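Carbon monoxide dehydrogenase (Thermococcus sp. AM4, PDB 6T7J) catalyses the oxidation of carbon monoxide to carbon dioxide at cluster C, a nickel-iron-sulfur centre that is nickel-free in this crystal. Local coordinates at residues 265-270 with 342-347; 34-39 with 325-330; 254-259 with 299-304; 447-452 with 477-482; 240-245 with 311-316. All coordinates share one frame; numbering follows the deposited sequence.

Contact 1: 265-270 with 342-347; sequences VVHGHN and QCIMPA. With MSK (Broken Fe4S4 cluster), chain F.
His269 and Gln342 meet beside cluster C, where strand 261-268 of a Rossmann-like parallel sheet runs out and faces the loop that follows its neighbour, strand 336-339. The His269 side chain can be followed from its root outward. His269 CB lies 3.9 Å from Gln342 OE1. CG and CD2 come closer, His269 CD2 to 3.2 Å from Gln342 OE1, which sits over a face of the imidazole toward the rim. His269 ND1 lies 3.3 Å from Gln342 CB, which sits over the ring face in a CH-pi contact. His269 CE1 turns to Cys343 SG at 4.0 Å, and the tip, His269 NE2, binds iron FE1 at 2.2 Å. Cys305 binds that iron as well, while Cys343 SG holds FE4. The amide of Gln342 is turned 49° from the ring, and its OE1 is gripped by a hydrogen bond with Lys559.

On the neighbouring side, CG of His267 stands anti to the backbone N (chi1 -179°), which carries its ring under Ile344; CD1 of Ile344 lies over the ring centre, 3.4 Å from His267 CD2. An alanine at His267 would probably open a gap beneath this methyl and leave Gln325 OE1 without its weak bond from NE2. At the backbone angles of Gly268 a CB would press on His267 O, and Gly268 CA comes within 3.7 Å of Ile344 CD1.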
# COMPACT_ATOMS: atom_id res chain seq x y z
N VAL A 265 -27.65 -0.96 -16.20
CA VAL A 265 -27.17 -0.46 -14.92
C VAL A 265 -25.74 0.03 -15.09
O VAL A 265 -24.93 -0.63 -15.76
CB VAL A 265 -27.26 -1.55 -13.83
CG1 VAL A 265 -26.74 -1.01 -12.50
CG2 VAL A 265 -28.69 -2.05 -13.70
N VAL A 266 -25.43 1.19 -14.52
CA VAL A 266 -24.06 1.70 -14.45
C VAL A 266 -23.62 1.64 -13.00
O VAL A 266 -24.22 2.29 -12.13
CB VAL A 266 -23.94 3.13 -15.02
CG1 VAL A 266 -23.91 3.09 -16.54
CG2 VAL A 266 -25.06 4.02 -14.53
N HIS A 267 -22.58 0.86 -12.73
CA HIS A 267 -22.16 0.53 -11.37
C HIS A 267 -20.67 0.79 -11.24
O HIS A 267 -19.90 0.42 -12.13
CB HIS A 267 -22.50 -0.94 -11.06
CG HIS A 267 -22.13 -1.38 -9.68
ND1 HIS A 267 -21.96 -0.50 -8.63
CD2 HIS A 267 -21.92 -2.61 -9.17
CE1 HIS A 267 -21.65 -1.17 -7.54
NE2 HIS A 267 -21.62 -2.46 -7.84
N GLY A 268 -20.26 1.44 -10.16
CA GLY A 268 -18.86 1.76 -9.99
C GLY A 268 -18.61 3.14 -9.42
O GLY A 268 -19.24 3.53 -8.43
N HIS A 269 -17.69 3.90 -10.02
CA HIS A 269 -17.26 5.14 -9.38
C HIS A 269 -16.87 6.27 -10.35
O HIS A 269 -17.20 7.43 -10.10
CB HIS A 269 -16.08 4.85 -8.45
CG HIS A 269 -16.51 4.39 -7.09
ND1 HIS A 269 -17.01 3.13 -6.85
CD2 HIS A 269 -16.52 5.04 -5.89
CE1 HIS A 269 -17.31 3.02 -5.56
NE2 HIS A 269 -17.03 4.16 -4.96
N ASN A 270 -16.17 5.95 -11.44
CA ASN A 270 -15.64 7.00 -12.31
C ASN A 270 -16.70 7.42 -13.33
O ASN A 270 -17.15 6.58 -14.11
CB ASN A 270 -14.39 6.53 -13.02
CG ASN A 270 -13.47 7.68 -13.38
OD1 ASN A 270 -13.93 8.76 -13.73
ND2 ASN A 270 -12.17 7.45 -13.27
N GLN A 342 -14.01 -0.42 -7.96
CA GLN A 342 -14.37 -0.08 -6.58
C GLN A 342 -15.77 -0.54 -6.20
O GLN A 342 -16.77 -0.12 -6.80
CB GLN A 342 -14.21 1.42 -6.33
CG GLN A 342 -12.76 1.88 -6.31
CD GLN A 342 -12.63 3.39 -6.25
OE1 GLN A 342 -13.48 4.07 -5.68
NE2 GLN A 342 -11.56 3.91 -6.84
N CYS A 343 -15.84 -1.43 -5.20
CA CYS A 343 -17.09 -1.94 -4.63
C CYS A 343 -17.93 -2.69 -5.65
O CYS A 343 -19.16 -2.78 -5.51
CB CYS A 343 -17.90 -0.82 -3.97
SG CYS A 343 -17.01 0.14 -2.73
N ILE A 344 -17.30 -3.25 -6.68
CA ILE A 344 -17.95 -4.17 -7.60
C ILE A 344 -17.78 -5.57 -7.01
O ILE A 344 -16.71 -6.17 -7.12
CB ILE A 344 -17.38 -4.08 -9.01
CG1 ILE A 344 -17.25 -2.62 -9.46
CG2 ILE A 344 -18.23 -4.89 -9.98
CD1 ILE A 344 -18.57 -1.88 -9.53
N MET A 345 -18.83 -6.08 -6.39
CA MET A 345 -18.79 -7.44 -5.85
C MET A 345 -18.46 -8.42 -6.96
O MET A 345 -19.16 -8.45 -7.98
CB MET A 345 -20.14 -7.81 -5.22
CG MET A 345 -20.47 -7.11 -3.92
SD MET A 345 -21.97 -7.80 -3.19
CE MET A 345 -22.29 -6.61 -1.88
N PRO A 346 -17.40 -9.22 -6.82
CA PRO A 346 -17.18 -10.29 -7.81
C PRO A 346 -18.38 -11.21 -7.94
O PRO A 346 -18.65 -11.73 -9.04
CB PRO A 346 -15.95 -11.02 -7.26
CG PRO A 346 -15.25 -10.01 -6.40
CD PRO A 346 -16.34 -9.17 -5.80
N ALA A 347 -19.12 -11.40 -6.85
CA ALA A 347 -20.28 -12.29 -6.86
C ALA A 347 -21.31 -11.89 -7.90
O ALA A 347 -22.09 -12.74 -8.36
CB ALA A 347 -20.93 -12.32 -5.47
S1 MSK F . -19.83 3.04 -3.33
S3 MSK F . -17.44 3.16 -0.80
S4 MSK F . -20.04 0.94 -0.55
S5 MSK F . -20.42 4.37 -0.49
FE1 MSK F . -18.49 4.86 -3.49
FE2 MSK F . -21.12 2.62 -1.44
FE3 MSK F . -19.17 2.64 0.49
FE4 MSK F . -18.62 1.67 -1.98

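Contact 2: 34-39 with 325-330; sequences TAWHRL and QELAII
Glu326 of helix 325-330 holds its carboxylate against the N terminus of helix 35-42, which is closed by a capping box of Thr34 and His37. Three bonds make the first shell. Glu326 OE1 accepts through its syn lone pair from Ala35 N at 2.9 Å, while Glu326 OE2 takes both guanidinium nitrogens in a salt bridge, Arg38 NH2 at 2.6 Å and, weakly, Arg38 NH1 at 3.1 Å. Arg38 reaches the acid tip to tip: OE2 lies in the guanidinium plane, but NH2 comes from above the carboxylate plane, 37° out of it. The helix end and the arginine together probably favour the ionised acid. An alanine at Glu326 would probably leave Ala35 N and the guanidinium without this acceptor inside a buried interface. Beside the polar pair, Leu327 CD1 touches the edge of the indole, 3.8 Å from Trp36 CH2.

Further out, the capping box sets the helix start: Thr34 OG1 accepts from Trp36 N at 3.2 Å, and Thr34 N donates to His37 ND1 at 3.0 Å. Arg38 NH2 has a second acceptor, Val76 O of the second subunit. Thr34 O covers one face of the Arg38 guanidinium, 3.4 Å above its plane and over its centre.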
# COMPACT_ATOMS: atom_id res chain seq x y z
N THR A 34 -26.56 -14.39 -1.79
CA THR A 34 -26.28 -12.97 -1.70
C THR A 34 -25.20 -12.74 -0.65
O THR A 34 -24.68 -13.67 -0.03
CB THR A 34 -27.54 -12.17 -1.38
OG1 THR A 34 -27.82 -12.25 0.03
CG2 THR A 34 -28.73 -12.71 -2.16
N ALA A 35 -24.86 -11.46 -0.44
CA ALA A 35 -23.85 -11.12 0.56
C ALA A 35 -24.28 -11.54 1.96
O ALA A 35 -23.44 -11.88 2.80
CB ALA A 35 -23.55 -9.63 0.52
N TRP A 36 -25.59 -11.52 2.24
CA TRP A 36 -26.07 -11.91 3.56
C TRP A 36 -25.86 -13.40 3.82
O TRP A 36 -25.42 -13.79 4.91
CB TRP A 36 -27.55 -11.54 3.69
CG TRP A 36 -27.83 -10.06 3.73
CD1 TRP A 36 -27.76 -9.24 4.82
CD2 TRP A 36 -28.24 -9.24 2.63
NE1 TRP A 36 -28.09 -7.96 4.47
CE2 TRP A 36 -28.39 -7.93 3.13
CE3 TRP A 36 -28.49 -9.47 1.27
CZ2 TRP A 36 -28.78 -6.86 2.32
CZ3 TRP A 36 -28.87 -8.41 0.47
CH2 TRP A 36 -29.02 -7.12 1.00
N HIS A 37 -26.17 -14.24 2.83
CA HIS A 37 -25.97 -15.68 2.99
C HIS A 37 -24.50 -16.01 3.24
O HIS A 37 -24.17 -16.84 4.09
CB HIS A 37 -26.48 -16.43 1.76
CG HIS A 37 -27.91 -16.15 1.44
ND1 HIS A 37 -28.30 -15.20 0.52
CD2 HIS A 37 -29.06 -16.70 1.91
CE1 HIS A 37 -29.62 -15.17 0.44
NE2 HIS A 37 -30.10 -16.07 1.28
N ARG A 38 -23.60 -15.36 2.49
CA ARG A 38 -22.18 -15.64 2.66
C ARG A 38 -21.64 -15.08 3.97
O ARG A 38 -20.76 -15.68 4.60
CB ARG A 38 -21.40 -15.11 1.46
CG ARG A 38 -21.78 -15.79 0.15
CD ARG A 38 -20.89 -15.37 -1.00
NE ARG A 38 -21.03 -13.95 -1.30
CZ ARG A 38 -21.90 -13.46 -2.18
NH1 ARG A 38 -22.71 -14.28 -2.85
NH2 ARG A 38 -21.97 -12.15 -2.39
N LEU A 39 -22.17 -13.93 4.42
CA LEU A 39 -21.87 -13.46 5.76
C LEU A 39 -22.26 -14.49 6.81
O LEU A 39 -21.50 -14.76 7.75
CB LEU A 39 -22.58 -12.13 6.04
CG LEU A 39 -22.54 -11.68 7.50
CD1 LEU A 39 -21.11 -11.32 7.90
CD2 LEU A 39 -23.48 -10.51 7.75
N GLN A 325 -26.61 -4.33 -5.18
CA GLN A 325 -26.16 -4.61 -6.54
C GLN A 325 -26.56 -6.02 -6.97
O GLN A 325 -27.22 -6.20 -8.01
CB GLN A 325 -24.64 -4.41 -6.65
CG GLN A 325 -23.79 -5.15 -5.64
CD GLN A 325 -22.32 -4.78 -5.73
OE1 GLN A 325 -21.62 -5.19 -6.66
NE2 GLN A 325 -21.85 -3.98 -4.78
N GLU A 326 -26.21 -7.03 -6.17
CA GLU A 326 -26.67 -8.39 -6.42
C GLU A 326 -28.17 -8.43 -6.65
O GLU A 326 -28.65 -8.98 -7.66
CB GLU A 326 -26.32 -9.29 -5.24
CG GLU A 326 -24.96 -9.96 -5.32
CD GLU A 326 -24.59 -10.62 -4.01
OE1 GLU A 326 -24.91 -10.04 -2.95
OE2 GLU A 326 -23.99 -11.72 -4.04
N LEU A 327 -28.94 -7.82 -5.75
CA LEU A 327 -30.39 -7.87 -5.84
C LEU A 327 -30.89 -7.31 -7.16
O LEU A 327 -31.90 -7.78 -7.69
CB LEU A 327 -31.02 -7.11 -4.67
CG LEU A 327 -30.63 -7.65 -3.28
CD1 LEU A 327 -31.08 -6.69 -2.19
CD2 LEU A 327 -31.21 -9.04 -3.07
N ALA A 328 -30.18 -6.33 -7.73
CA ALA A 328 -30.61 -5.74 -8.99
C ALA A 328 -30.60 -6.78 -10.10
O ALA A 328 -31.48 -6.78 -10.98
CB ALA A 328 -29.73 -4.55 -9.35
N ILE A 329 -29.63 -7.69 -10.08
CA ILE A 329 -29.60 -8.76 -11.08
C ILE A 329 -30.69 -9.78 -10.79
O ILE A 329 -31.18 -10.44 -11.71
CB ILE A 329 -28.20 -9.41 -11.11
CG1 ILE A 329 -27.11 -8.34 -11.19
CG2 ILE A 329 -28.09 -10.39 -12.27
CD1 ILE A 329 -25.71 -8.89 -11.06
N ILE A 330 -31.10 -9.91 -9.53
CA ILE A 330 -32.11 -10.90 -9.17
C ILE A 330 -33.52 -10.45 -9.52
O ILE A 330 -34.46 -11.25 -9.47
CB ILE A 330 -31.92 -11.24 -7.68
CG1 ILE A 330 -30.46 -11.61 -7.43
CG2 ILE A 330 -32.81 -12.40 -7.25
CD1 ILE A 330 -30.16 -12.09 -6.05

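Contact 3: 254-259 with 299-304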
# COMPACT_ATOMS: atom_id res chain seq x y z
N LEU A 254 -35.36 0.34 -6.57
CA LEU A 254 -35.36 -0.59 -7.69
C LEU A 254 -36.62 -0.51 -8.55
O LEU A 254 -36.69 -1.20 -9.57
CB LEU A 254 -35.17 -2.02 -7.18
CG LEU A 254 -33.73 -2.33 -6.77
CD1 LEU A 254 -33.63 -3.68 -6.10
CD2 LEU A 254 -32.80 -2.26 -7.98
N GLY A 255 -37.61 0.31 -8.17
CA GLY A 255 -38.77 0.51 -9.02
C GLY A 255 -38.48 1.28 -10.29
O GLY A 255 -39.38 1.42 -11.13
N VAL A 256 -37.25 1.79 -10.45
CA VAL A 256 -36.88 2.52 -11.66
C VAL A 256 -36.53 1.61 -12.82
O VAL A 256 -36.36 2.10 -13.95
CB VAL A 256 -35.71 3.47 -11.36
CG1 VAL A 256 -36.10 4.46 -10.27
CG2 VAL A 256 -34.48 2.68 -10.94
N LEU A 257 -36.40 0.31 -12.58
CA LEU A 257 -36.19 -0.64 -13.67
C LEU A 257 -37.52 -0.97 -14.33
O LEU A 257 -38.52 -1.21 -13.66
CB LEU A 257 -35.52 -1.91 -13.15
CG LEU A 257 -34.12 -1.73 -12.55
CD1 LEU A 257 -33.85 -2.80 -11.51
CD2 LEU A 257 -33.06 -1.76 -13.64
N LYS A 258 -37.51 -0.97 -15.66
CA LYS A 258 -38.73 -1.05 -16.46
C LYS A 258 -38.93 -2.45 -17.03
O LYS A 258 -37.98 -3.20 -17.24
CB LYS A 258 -38.68 -0.03 -17.60
CG LYS A 258 -39.35 1.31 -17.30
CD LYS A 258 -38.85 1.93 -16.01
CE LYS A 258 -39.69 3.14 -15.63
NZ LYS A 258 -39.76 4.14 -16.73
N GLU A 259 -40.20 -2.78 -17.28
CA GLU A 259 -40.53 -4.09 -17.85
C GLU A 259 -40.41 -4.10 -19.37
O GLU A 259 -39.93 -5.08 -19.95
CB GLU A 259 -41.94 -4.50 -17.45
CG GLU A 259 -41.98 -5.26 -16.17
CD GLU A 259 -42.53 -4.43 -15.05
OE1 GLU A 259 -42.52 -3.18 -15.13
OE2 GLU A 259 -42.97 -5.06 -14.09
N ASN A 299 -33.68 2.32 -20.77
CA ASN A 299 -33.70 2.95 -19.46
C ASN A 299 -32.37 2.64 -18.77
O ASN A 299 -32.05 1.47 -18.52
CB ASN A 299 -34.89 2.44 -18.64
CG ASN A 299 -34.85 2.88 -17.19
OD1 ASN A 299 -34.67 4.06 -16.89
ND2 ASN A 299 -35.03 1.93 -16.28
N VAL A 300 -31.59 3.68 -18.50
CA VAL A 300 -30.32 3.55 -17.81
C VAL A 300 -30.49 4.00 -16.37
O VAL A 300 -30.94 5.12 -16.11
CB VAL A 300 -29.21 4.35 -18.51
CG1 VAL A 300 -27.84 3.79 -18.12
CG2 VAL A 300 -29.41 4.30 -19.99
N VAL A 301 -30.13 3.12 -15.44
CA VAL A 301 -30.18 3.40 -14.02
C VAL A 301 -28.77 3.28 -13.46
O VAL A 301 -27.89 2.65 -14.06
CB VAL A 301 -31.15 2.44 -13.29
CG1 VAL A 301 -32.51 2.48 -13.96
CG2 VAL A 301 -30.60 1.03 -13.31
N GLY A 302 -28.56 3.91 -12.31
CA GLY A 302 -27.25 3.90 -11.70
C GLY A 302 -27.22 3.23 -10.34
O GLY A 302 -28.25 3.15 -9.66
N MET A 303 -26.05 2.74 -9.94
CA MET A 303 -25.86 2.17 -8.62
C MET A 303 -24.55 2.68 -8.04
O MET A 303 -23.59 2.92 -8.78
CB MET A 303 -25.86 0.63 -8.65
CG MET A 303 -27.20 0.01 -9.02
SD MET A 303 -27.33 -1.71 -8.48
CE MET A 303 -28.03 -1.48 -6.85
N CYS A 304 -24.54 2.86 -6.73
CA CYS A 304 -23.36 3.29 -5.97
C CYS A 304 -22.91 4.66 -6.49
O CYS A 304 -23.72 5.46 -6.96
CB CYS A 304 -22.30 2.21 -6.01
SG CYS A 304 -22.68 0.79 -4.95
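Asn299 reaches across to Val256 with its amide nitrogen: Asn299 ND2 donates to the carbonyl O of Val256 at 2.7 Å, a short but bent bond, 133° at the hydrogen. CG of Asn299 stands anti to the backbone N (chi1 171°), which sends the amide out from its strand toward the loop. The donor lies 18° off the carbonyl plane of Val256. ND2 has a second acceptor in Asn263 OD1, and two acceptors at ND2 probably help fix the rotation of the amide. Lys258 crosses Asn299 at about a right angle, and its methylene CD rests 3.8 Å from Asn299 ND2; the lysine also makes a cation-pi contact with Tyr261.

Two residues along, Val301 faces the same way and supplies the apolar half. Strand 297-303 is second in the Rossmann-like parallel sheet of strand order 3-2-1-4-5-6, hydrogen-bonded to strand 261-268, and the loop 254-259 that leads into that neighbour folds over this face of the sheet.

The two methyls of Val301 divide the work. Val301 CG1 meets Val256 CG2 at 3.6 Å, whereas Val301 CG2 receives Leu257 CD2 at 3.7 Å, the leucine arriving at about a right angle. Val256 makes its contact with the methyl that lies between its own backbone N and carbonyl carbon. Ala319 of strand 318-320 borders both valines, and Pro317 also touches Val256.

Contact 4: 447-452 with 477-482; sequences GIVGCN and VGTGCW. With MSK (Broken Fe4S4 cluster), chain F.
The branched side chain of Ile448 packs over a face of the Trp482 indole, and this is the tight part of the contact. Its CB sits over the five-membered ring, 3.5 Å from the ring centroid and only 3° off the normal, and the Ile448 methyl CG2 comes to 3.3 Å from Trp482 CD1. CG of the tryptophan is anti to the backbone N (chi1 171°), which swings the indole back from the start of helix 480-489 over the strand. Beside it strands 444-448 and 474-478 run parallel, joined by a hydrogen bond from Ile448 N to Val477 O at 2.8 Å. Gly447 CA closes on the same carbonyl, Val477 O, through a CA-H...O contact. Val449 and Thr479 then lie side by side, with Val449 CG1 3.4 Å from Thr479 OG1.

Past this point the chains spread, and no solvent side exists: the whole contact is buried, and the cluster lies at the looser end. One weak bond, Cys481 N to Gly450 O at 3.5 Å, still joins them. Cys451 turns away from the other segment, and Cys451 SG binds iron FE3 at 2.4 Å; Cys481 SG binds FE2 at a like distance. Asn452 merely brushes Cys481 CB, its OD1 being engaged by Ser321. Gly480 has positive phi, and a side chain there would be crowded by sulfide S5. Two cysteines offered to cluster C from just beyond the C-terminal ends of adjacent parallel strands, with helix 460-471 between them in sequence, make this a metal-binding beta-alpha-beta unit of a Rossmann-like domain.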
# COMPACT_ATOMS: atom_id res chain seq x y z
N GLY A 447 -22.75 15.76 8.28
CA GLY A 447 -22.52 15.00 7.07
C GLY A 447 -22.54 13.51 7.31
O GLY A 447 -21.77 12.99 8.11
N ILE A 448 -23.44 12.81 6.62
CA ILE A 448 -23.56 11.36 6.72
C ILE A 448 -23.09 10.75 5.40
O ILE A 448 -23.53 11.15 4.32
CB ILE A 448 -24.99 10.93 7.06
CG1 ILE A 448 -25.60 11.90 8.08
CG2 ILE A 448 -24.98 9.53 7.65
CD1 ILE A 448 -27.01 11.54 8.51
N VAL A 449 -22.17 9.80 5.51
CA VAL A 449 -21.49 9.19 4.38
C VAL A 449 -21.34 7.70 4.67
O VAL A 449 -21.70 7.22 5.75
CB VAL A 449 -20.11 9.83 4.11
CG1 VAL A 449 -20.23 11.34 3.96
CG2 VAL A 449 -19.14 9.48 5.24
N GLY A 450 -20.79 6.97 3.71
CA GLY A 450 -20.31 5.63 3.97
C GLY A 450 -21.03 4.58 3.15
O GLY A 450 -21.88 4.87 2.31
N CYS A 451 -20.70 3.33 3.45
CA CYS A 451 -21.03 2.15 2.69
C CYS A 451 -22.29 1.47 3.24
O CYS A 451 -23.06 2.08 3.99
CB CYS A 451 -19.83 1.20 2.71
SG CYS A 451 -18.24 2.05 2.63
N ASN A 452 -22.51 0.22 2.84
CA ASN A 452 -23.43 -0.69 3.49
C ASN A 452 -22.64 -1.87 4.02
O ASN A 452 -21.63 -2.28 3.43
CB ASN A 452 -24.53 -1.18 2.54
CG ASN A 452 -25.58 -0.13 2.26
OD1 ASN A 452 -26.03 0.03 1.13
ND2 ASN A 452 -25.99 0.59 3.30
N VAL A 477 -26.63 16.80 5.65
CA VAL A 477 -26.10 16.65 4.30
C VAL A 477 -25.37 15.32 4.25
O VAL A 477 -25.08 14.72 5.29
CB VAL A 477 -25.17 17.80 3.88
CG1 VAL A 477 -25.81 19.14 4.19
CG2 VAL A 477 -23.82 17.67 4.56
N GLY A 478 -25.09 14.83 3.05
CA GLY A 478 -24.36 13.58 2.98
C GLY A 478 -24.11 13.11 1.57
O GLY A 478 -24.66 13.64 0.60
N THR A 479 -23.29 12.06 1.48
CA THR A 479 -22.84 11.52 0.21
C THR A 479 -23.00 10.00 0.18
O THR A 479 -23.31 9.36 1.19
CB THR A 479 -21.37 11.86 -0.09
OG1 THR A 479 -20.52 10.95 0.62
CG2 THR A 479 -21.04 13.29 0.30
N GLY A 480 -22.79 9.44 -1.01
CA GLY A 480 -22.62 8.01 -1.20
C GLY A 480 -23.87 7.19 -0.97
O GLY A 480 -25.01 7.60 -1.25
N CYS A 481 -23.66 5.97 -0.46
CA CYS A 481 -24.77 5.07 -0.25
C CYS A 481 -25.69 5.54 0.87
O CYS A 481 -26.87 5.17 0.88
CB CYS A 481 -24.26 3.65 0.02
SG CYS A 481 -23.46 2.86 -1.42
N TRP A 482 -25.21 6.39 1.78
CA TRP A 482 -26.15 7.08 2.66
C TRP A 482 -27.12 7.91 1.86
O TRP A 482 -28.32 7.94 2.16
CB TRP A 482 -25.45 7.99 3.68
CG TRP A 482 -26.50 8.82 4.40
CD1 TRP A 482 -27.20 8.45 5.52
CD2 TRP A 482 -27.02 10.10 4.02
NE1 TRP A 482 -28.09 9.43 5.87
CE2 TRP A 482 -28.01 10.46 4.96
CE3 TRP A 482 -26.74 10.99 2.97
CZ2 TRP A 482 -28.71 11.66 4.89
CZ3 TRP A 482 -27.44 12.18 2.91
CH2 TRP A 482 -28.41 12.50 3.86
S1 MSK F . -19.83 3.04 -3.33
S3 MSK F . -17.44 3.16 -0.80
S4 MSK F . -20.04 0.94 -0.55
S5 MSK F . -20.42 4.37 -0.49
FE1 MSK F . -18.49 4.86 -3.49
FE2 MSK F . -21.12 2.62 -1.44
FE3 MSK F . -19.17 2.64 0.49
FE4 MSK F . -18.62 1.67 -1.98

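Contact 5: 240-245 with 311-316; sequences ILFGTP and LMRLGV
Arg313 comes to Gly243 through a chain that keeps to no ordinary staggered form: chi1 is -100°, chi2 142° and chi3 -142°. These turns lay the side chain across the spot where two helix C termini meet, those of helices 212-242 and 304-314, each followed by a glycine with positive phi, Gly243 and Gly315. The aliphatic part touches first. Arg313 CG lies 3.6 Å from the carbonyl O of Phe242, and Arg313 CD packs 3.8 Å from Phe242 CB. Next Arg313 NE donates to Gly243 O at 3.2 Å, a bent and weak bond.

The far end of the guanidinium is held more firmly by acids from both helices: NH2 forms a salt bridge with Asp239 and NH1 one with Glu309. The C-terminal end of helix 212-242 would probably favour the positive charge as well. Arg527 stands close to NH2, a like charge that the two acids are likely to offset.

Phe242 sets off toward segment 311-316, but its ring turns off to Ile272 and Thr275 of helix 271-281, with Leu241 CB over one face. Pro245, on the way out of the turn, is the other half of the contact. Met312 is bent at both chi2 and chi3, which brings its terminal methyl against the proline ring, so that Met312 CE rests 3.8 Å from Pro245 CB. The proline and Arg313 lie alongside each other, pointing the same way, with Pro245 CG 4.0 Å from Arg313 NE.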
# COMPACT_ATOMS: atom_id res chain seq x y z
N ILE A 240 -15.70 20.43 -13.56
CA ILE A 240 -15.21 21.20 -14.70
C ILE A 240 -15.54 20.50 -16.01
O ILE A 240 -15.89 21.15 -17.01
CB ILE A 240 -13.69 21.45 -14.55
CG1 ILE A 240 -13.42 22.50 -13.47
CG2 ILE A 240 -13.08 21.88 -15.88
CD1 ILE A 240 -12.03 22.43 -12.90
N LEU A 241 -15.46 19.17 -16.03
CA LEU A 241 -15.66 18.43 -17.27
C LEU A 241 -17.14 18.20 -17.58
O LEU A 241 -17.55 18.31 -18.74
CB LEU A 241 -14.92 17.08 -17.20
CG LEU A 241 -13.43 17.07 -17.54
CD1 LEU A 241 -12.75 15.85 -16.94
CD2 LEU A 241 -13.20 17.12 -19.04
N PHE A 242 -17.95 17.88 -16.57
CA PHE A 242 -19.33 17.47 -16.79
C PHE A 242 -20.35 18.42 -16.16
O PHE A 242 -21.55 18.12 -16.20
CB PHE A 242 -19.56 16.05 -16.26
CG PHE A 242 -18.56 15.05 -16.76
CD1 PHE A 242 -18.47 14.77 -18.11
CD2 PHE A 242 -17.72 14.40 -15.88
CE1 PHE A 242 -17.55 13.85 -18.58
CE2 PHE A 242 -16.80 13.48 -16.34
CZ PHE A 242 -16.71 13.21 -17.69
N GLY A 243 -19.91 19.53 -15.59
CA GLY A 243 -20.84 20.49 -15.02
C GLY A 243 -20.96 20.40 -13.52
O GLY A 243 -20.99 19.30 -12.95
N THR A 244 -21.01 21.55 -12.86
CA THR A 244 -21.23 21.58 -11.41
C THR A 244 -22.69 21.23 -11.12
O THR A 244 -23.59 21.83 -11.71
CB THR A 244 -20.88 22.95 -10.84
OG1 THR A 244 -19.51 23.25 -11.12
CG2 THR A 244 -21.09 22.96 -9.33
N PRO A 245 -22.96 20.27 -10.24
CA PRO A 245 -24.34 19.87 -9.98
C PRO A 245 -25.20 21.02 -9.47
O PRO A 245 -24.76 21.84 -8.66
CB PRO A 245 -24.20 18.77 -8.93
CG PRO A 245 -22.84 18.21 -9.15
CD PRO A 245 -21.99 19.39 -9.56
N LEU A 311 -26.68 10.75 -11.36
CA LEU A 311 -27.89 11.29 -10.76
C LEU A 311 -27.76 12.79 -10.50
O LEU A 311 -28.67 13.57 -10.81
CB LEU A 311 -28.20 10.54 -9.46
CG LEU A 311 -29.21 11.17 -8.50
CD1 LEU A 311 -30.62 10.90 -8.98
CD2 LEU A 311 -29.02 10.65 -7.08
N MET A 312 -26.63 13.20 -9.92
CA MET A 312 -26.42 14.61 -9.60
C MET A 312 -26.31 15.46 -10.86
O MET A 312 -26.74 16.62 -10.85
CB MET A 312 -25.16 14.78 -8.75
CG MET A 312 -25.19 14.06 -7.41
SD MET A 312 -25.78 15.09 -6.06
CE MET A 312 -24.52 16.37 -6.04
N ARG A 313 -25.75 14.92 -11.94
CA ARG A 313 -25.53 15.75 -13.12
C ARG A 313 -26.64 15.66 -14.16
O ARG A 313 -27.01 16.68 -14.74
CB ARG A 313 -24.19 15.41 -13.77
CG ARG A 313 -23.08 16.38 -13.42
CD ARG A 313 -21.76 15.67 -13.23
NE ARG A 313 -20.99 16.24 -12.13
CZ ARG A 313 -19.96 15.63 -11.54
NH1 ARG A 313 -19.59 14.42 -11.95
NH2 ARG A 313 -19.32 16.22 -10.55
N LEU A 314 -27.19 14.47 -14.41
CA LEU A 314 -28.13 14.28 -15.49
C LEU A 314 -29.54 13.93 -15.04
O LEU A 314 -30.47 13.99 -15.85
CB LEU A 314 -27.63 13.18 -16.44
CG LEU A 314 -26.13 13.25 -16.75
CD1 LEU A 314 -25.64 11.94 -17.33
CD2 LEU A 314 -25.84 14.40 -17.70
N GLY A 315 -29.73 13.59 -13.76
CA GLY A 315 -31.03 13.13 -13.31
C GLY A 315 -31.29 11.67 -13.57
O GLY A 315 -32.45 11.25 -13.56
N VAL A 316 -30.25 10.88 -13.80
CA VAL A 316 -30.42 9.44 -14.03
C VAL A 316 -30.98 8.81 -12.76
O VAL A 316 -30.46 9.06 -11.66
CB VAL A 316 -29.08 8.80 -14.42
CG1 VAL A 316 -29.23 7.29 -14.56
CG2 VAL A 316 -28.55 9.41 -15.71

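How the contacts relate
From the N terminus, residues 34-39 wait longest for their partner. Contacts 5, 3 and 1 open in turn at 240, 254 and 265. Contact 3 closes first, at 299-304, within the span of contact 5, which closes next at 311-316. Both fall within the long excursion that contact 2 ends at 325-330. Contact 1, completed at 342-347, crosses all three. Contact 4 follows separately, in the second parallel sheet. Contacts 1 and 3 share the first sheet through neighbouring strands 261-268 and 297-303, contact 5 ties the helix after the latter to helix 212-242, and contact 2 brings in the N-terminal region. Contacts 1 and 4 meet cluster C from the two sheets.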